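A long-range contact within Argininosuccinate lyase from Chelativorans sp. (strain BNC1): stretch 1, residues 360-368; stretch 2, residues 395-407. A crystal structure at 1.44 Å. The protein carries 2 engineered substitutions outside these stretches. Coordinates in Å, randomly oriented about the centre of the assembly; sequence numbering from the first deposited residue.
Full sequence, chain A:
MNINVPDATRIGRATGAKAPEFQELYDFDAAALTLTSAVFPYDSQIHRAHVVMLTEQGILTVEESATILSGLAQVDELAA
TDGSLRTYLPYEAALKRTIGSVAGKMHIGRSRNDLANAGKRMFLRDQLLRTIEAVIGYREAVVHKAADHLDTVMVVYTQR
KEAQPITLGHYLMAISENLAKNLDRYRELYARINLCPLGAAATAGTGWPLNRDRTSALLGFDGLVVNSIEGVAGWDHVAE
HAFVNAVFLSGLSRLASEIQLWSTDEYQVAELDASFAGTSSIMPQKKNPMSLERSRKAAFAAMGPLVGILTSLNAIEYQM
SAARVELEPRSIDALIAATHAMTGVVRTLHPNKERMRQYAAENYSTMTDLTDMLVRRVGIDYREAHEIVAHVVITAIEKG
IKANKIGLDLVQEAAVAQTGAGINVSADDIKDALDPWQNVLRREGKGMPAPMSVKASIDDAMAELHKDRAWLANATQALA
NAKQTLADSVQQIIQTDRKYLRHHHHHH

Stretch 1 (360-368) AAENYSTMT
Stretch 2 (395-407) TAIEKGIKANKIG

Where a helix ends, its last carbonyls lose their partners within the helix and become available to a distant segment; in the contact between residues 360-368 and 395-407 of this argininosuccinate lyase, the backbone N of Ala-403 takes one of them, while the ring of Tyr-364 packs on the second stretch and donates to Ile-401 O. At the apolar centre lies Ala-403, whose CA-to-CB bond points toward the first stretch. Ala-403 CB lies 3.5 Å from Tyr-364 CD1 and 4.1 Å from Met-367 CE. The backbones run close here, with the CA atoms of Glu-362 and Ala-403 4.6 Å apart, the register point of the pair. Around it the chains run in roughly opposite senses: Ala-361 faces Asn-404, Glu-362 faces Ala-403 and Tyr-364 OH reaches Ile-401.

Around this methyl close Tyr-364, Met-367 and Ile-406, and the far part of the tyrosine ring meets Ile-397 and Ala-396. Tyr-364 (phi/psi 85/10, chi1 -49°, m; chi2 -69°) leaves its backbone sideways, but its end comes nearer the second stretch. Ile-406 CD1 sits at the ring edge, 4.2 Å from Tyr-364 CE1, while Ile-397 CG1 approaches Tyr-364 CE2 obliquely at 3.7 Å and Ala-396 CB lies 4.0 Å from Tyr-364 CE1. Met-367 (chi1 and chi2 both m, chi3 111°) brings its CE to 3.8 Å from Ile-406 CD1. Both isoleucines, Ile-397 and Ile-406, are m,t rotamers.

The backbone brings these groups together through two changes of path. In the first stretch, the helix through Glu-362 gives way at Asn-363 (-104/21), and a type I turn from Tyr-364 to Met-367, closed by Met-367 N to Tyr-364 O at 3.2 Å, leads into the next helix. In the second, Gly-400 (74/31) forms a Schellman motif: Ile-401 N bonds to Ala-396 O at 2.8 Å, and a weak bond joins Gly-400 N to Ile-397 O at 3.2 Å. Ile-401 (-97/116) and Lys-402 (-67/156) are extended before the 3-10 segment 403-405, where Lys-405 N bonds to Lys-402 O at 2.9 Å.

Two hydrogen bonds fasten the stretches. Tyr-364 OH donates to Ile-401 O at a short 2.5 Å, giving the phenol hydroxyl a polar partner within the contact. Ala-403 N donates to Glu-362 O at 3.0 Å and 172°, nearly linear, tying the start of the 3-10 segment to the helix end. Nearby, Ala-361 O lies 3.2 Å from Asn-404 N.

At the polar edge, Glu-362 (m,t; chi3 -10°) places CG 3.8 Å from Asn-404 OD1 (chi1 p). Glu-362 OE1 is 4.1 Å from Lys-402 NZ (m,m,t,t), an attraction between opposite charges beyond salt-bridge range.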

# COMPACT_ATOMS: atom_id res chain seq x y z
N ALA A 360 -38.67 -2.99 8.65
CA ALA A 360 -39.09 -3.20 7.27
C ALA A 360 -40.48 -2.64 7.01
O ALA A 360 -40.75 -2.09 5.94
CB ALA A 360 -39.05 -4.69 6.92
N ALA A 361 -41.38 -2.76 7.99
CA ALA A 361 -42.75 -2.31 7.84
C ALA A 361 -42.90 -0.81 8.06
O ALA A 361 -43.81 -0.20 7.49
CB ALA A 361 -43.65 -3.03 8.85
N GLU A 362 -42.03 -0.20 8.86
CA GLU A 362 -42.25 1.16 9.33
C GLU A 362 -41.36 2.23 8.71
O GLU A 362 -41.78 3.39 8.67
CB GLU A 362 -42.12 1.23 10.86
CG GLU A 362 -43.16 0.39 11.56
CD GLU A 362 -43.14 0.55 13.07
OE1 GLU A 362 -42.20 1.18 13.60
OE2 GLU A 362 -44.09 0.06 13.72
N ASN A 363 -40.15 1.90 8.23
CA ASN A 363 -39.15 2.91 7.94
C ASN A 363 -38.96 3.22 6.45
O ASN A 363 -37.93 3.77 6.06
CB ASN A 363 -37.81 2.54 8.57
CG ASN A 363 -37.83 2.62 10.07
OD1 ASN A 363 -38.78 3.09 10.67
ND2 ASN A 363 -36.75 2.15 10.70
N TYR A 364 -39.95 2.91 5.62
CA TYR A 364 -40.11 3.40 4.25
C TYR A 364 -39.35 2.62 3.20
O TYR A 364 -39.32 3.06 2.02
CB TYR A 364 -39.86 4.91 4.10
CG TYR A 364 -40.60 5.73 5.14
CD1 TYR A 364 -41.98 5.85 5.11
CD2 TYR A 364 -39.91 6.37 6.17
CE1 TYR A 364 -42.65 6.58 6.07
CE2 TYR A 364 -40.57 7.10 7.13
CZ TYR A 364 -41.94 7.21 7.07
OH TYR A 364 -42.61 7.95 8.03
N SER A 365 -38.77 1.47 3.52
CA SER A 365 -38.14 0.63 2.51
C SER A 365 -39.14 0.05 1.51
O SER A 365 -38.72 -0.45 0.46
CB SER A 365 -37.33 -0.48 3.17
OG SER A 365 -38.17 -1.48 3.69
N THR A 366 -40.44 0.08 1.81
CA THR A 366 -41.46 -0.41 0.89
C THR A 366 -41.86 0.60 -0.17
O THR A 366 -42.76 0.32 -0.97
CB THR A 366 -42.70 -0.85 1.69
OG1 THR A 366 -43.13 0.25 2.51
CG2 THR A 366 -42.36 -2.05 2.57
N MET A 367 -41.22 1.77 -0.25
CA MET A 367 -41.70 2.80 -1.16
C MET A 367 -41.45 2.45 -2.63
O MET A 367 -42.19 2.94 -3.50
CB MET A 367 -41.09 4.16 -0.82
CG MET A 367 -41.54 4.73 0.50
SD MET A 367 -43.32 5.01 0.57
CE MET A 367 -43.81 3.75 1.75
N THR A 368 -40.44 1.64 -2.94
CA THR A 368 -40.26 1.24 -4.34
C THR A 368 -41.47 0.46 -4.82
O THR A 368 -41.98 0.71 -5.92
CB THR A 368 -39.01 0.38 -4.53
OG1 THR A 368 -37.84 1.13 -4.19
CG2 THR A 368 -38.91 -0.04 -6.00
N THR A 395 -44.08 13.97 3.36
CA THR A 395 -45.24 14.30 4.17
C THR A 395 -45.38 13.33 5.33
O THR A 395 -45.66 13.75 6.46
CB THR A 395 -46.49 14.29 3.29
OG1 THR A 395 -46.32 15.21 2.20
CG2 THR A 395 -47.70 14.71 4.11
N ALA A 396 -45.17 12.03 5.09
CA ALA A 396 -45.33 11.06 6.16
C ALA A 396 -44.35 11.31 7.30
O ALA A 396 -44.70 11.17 8.48
CB ALA A 396 -45.17 9.63 5.62
N ILE A 397 -43.10 11.64 6.97
CA ILE A 397 -42.12 11.94 8.01
C ILE A 397 -42.52 13.19 8.79
O ILE A 397 -42.44 13.22 10.02
CB ILE A 397 -40.72 12.09 7.38
CG1 ILE A 397 -40.26 10.75 6.80
CG2 ILE A 397 -39.73 12.58 8.42
CD1 ILE A 397 -38.96 10.86 6.00
N GLU A 398 -42.97 14.22 8.08
CA GLU A 398 -43.38 15.45 8.75
C GLU A 398 -44.54 15.21 9.70
O GLU A 398 -44.58 15.79 10.80
CB GLU A 398 -43.77 16.51 7.71
CG GLU A 398 -42.62 17.39 7.27
CD GLU A 398 -42.87 18.03 5.92
OE1 GLU A 398 -44.03 18.06 5.46
OE2 GLU A 398 -41.89 18.50 5.30
N LYS A 399 -45.49 14.37 9.31
CA LYS A 399 -46.67 14.11 10.12
C LYS A 399 -46.50 12.95 11.10
O LYS A 399 -47.42 12.67 11.87
CB LYS A 399 -47.88 13.82 9.22
CG LYS A 399 -48.36 15.01 8.40
CD LYS A 399 -49.38 14.54 7.37
CE LYS A 399 -50.64 15.40 7.38
NZ LYS A 399 -50.42 16.70 6.70
N GLY A 400 -45.35 12.27 11.08
CA GLY A 400 -45.13 11.17 11.99
C GLY A 400 -45.88 9.90 11.64
O GLY A 400 -46.24 9.13 12.54
N ILE A 401 -46.13 9.67 10.36
CA ILE A 401 -46.87 8.50 9.89
C ILE A 401 -45.86 7.44 9.47
O ILE A 401 -45.09 7.65 8.52
CB ILE A 401 -47.79 8.88 8.71
CG1 ILE A 401 -48.76 9.99 9.13
CG2 ILE A 401 -48.53 7.65 8.20
CD1 ILE A 401 -49.53 10.61 7.97
N LYS A 402 -45.85 6.30 10.17
CA LYS A 402 -45.01 5.19 9.78
C LYS A 402 -45.48 4.62 8.44
O LYS A 402 -46.64 4.75 8.06
CB LYS A 402 -45.06 4.06 10.81
CG LYS A 402 -44.77 4.47 12.24
CD LYS A 402 -43.31 4.78 12.46
CE LYS A 402 -43.01 4.86 13.95
NZ LYS A 402 -41.58 5.14 14.22
N ALA A 403 -44.55 3.97 7.73
CA ALA A 403 -44.85 3.55 6.36
C ALA A 403 -46.09 2.68 6.30
O ALA A 403 -46.90 2.81 5.37
CB ALA A 403 -43.65 2.82 5.76
N ASN A 404 -46.26 1.78 7.26
CA ASN A 404 -47.37 0.83 7.21
C ASN A 404 -48.71 1.46 7.58
O ASN A 404 -49.74 0.79 7.49
CB ASN A 404 -47.08 -0.39 8.09
CG ASN A 404 -46.79 -0.04 9.54
OD1 ASN A 404 -46.50 1.10 9.89
ND2 ASN A 404 -46.85 -1.06 10.39
N LYS A 405 -48.70 2.74 7.99
CA LYS A 405 -49.91 3.50 8.24
C LYS A 405 -50.23 4.49 7.11
O LYS A 405 -51.20 5.24 7.21
CB LYS A 405 -49.78 4.28 9.55
CG LYS A 405 -49.53 3.42 10.77
CD LYS A 405 -50.62 2.38 10.95
CE LYS A 405 -50.49 1.68 12.29
NZ LYS A 405 -51.42 0.53 12.40
N ILE A 406 -49.41 4.51 6.05
CA ILE A 406 -49.74 5.31 4.87
C ILE A 406 -50.96 4.71 4.19
O ILE A 406 -51.04 3.49 3.97
CB ILE A 406 -48.54 5.35 3.91
CG1 ILE A 406 -47.36 6.10 4.55
CG2 ILE A 406 -48.95 5.98 2.57
CD1 ILE A 406 -46.08 6.00 3.74
N GLY A 407 -51.91 5.57 3.83
CA GLY A 407 -53.14 5.12 3.22
C GLY A 407 -53.54 5.89 1.98
O GLY A 407 -52.76 6.67 1.43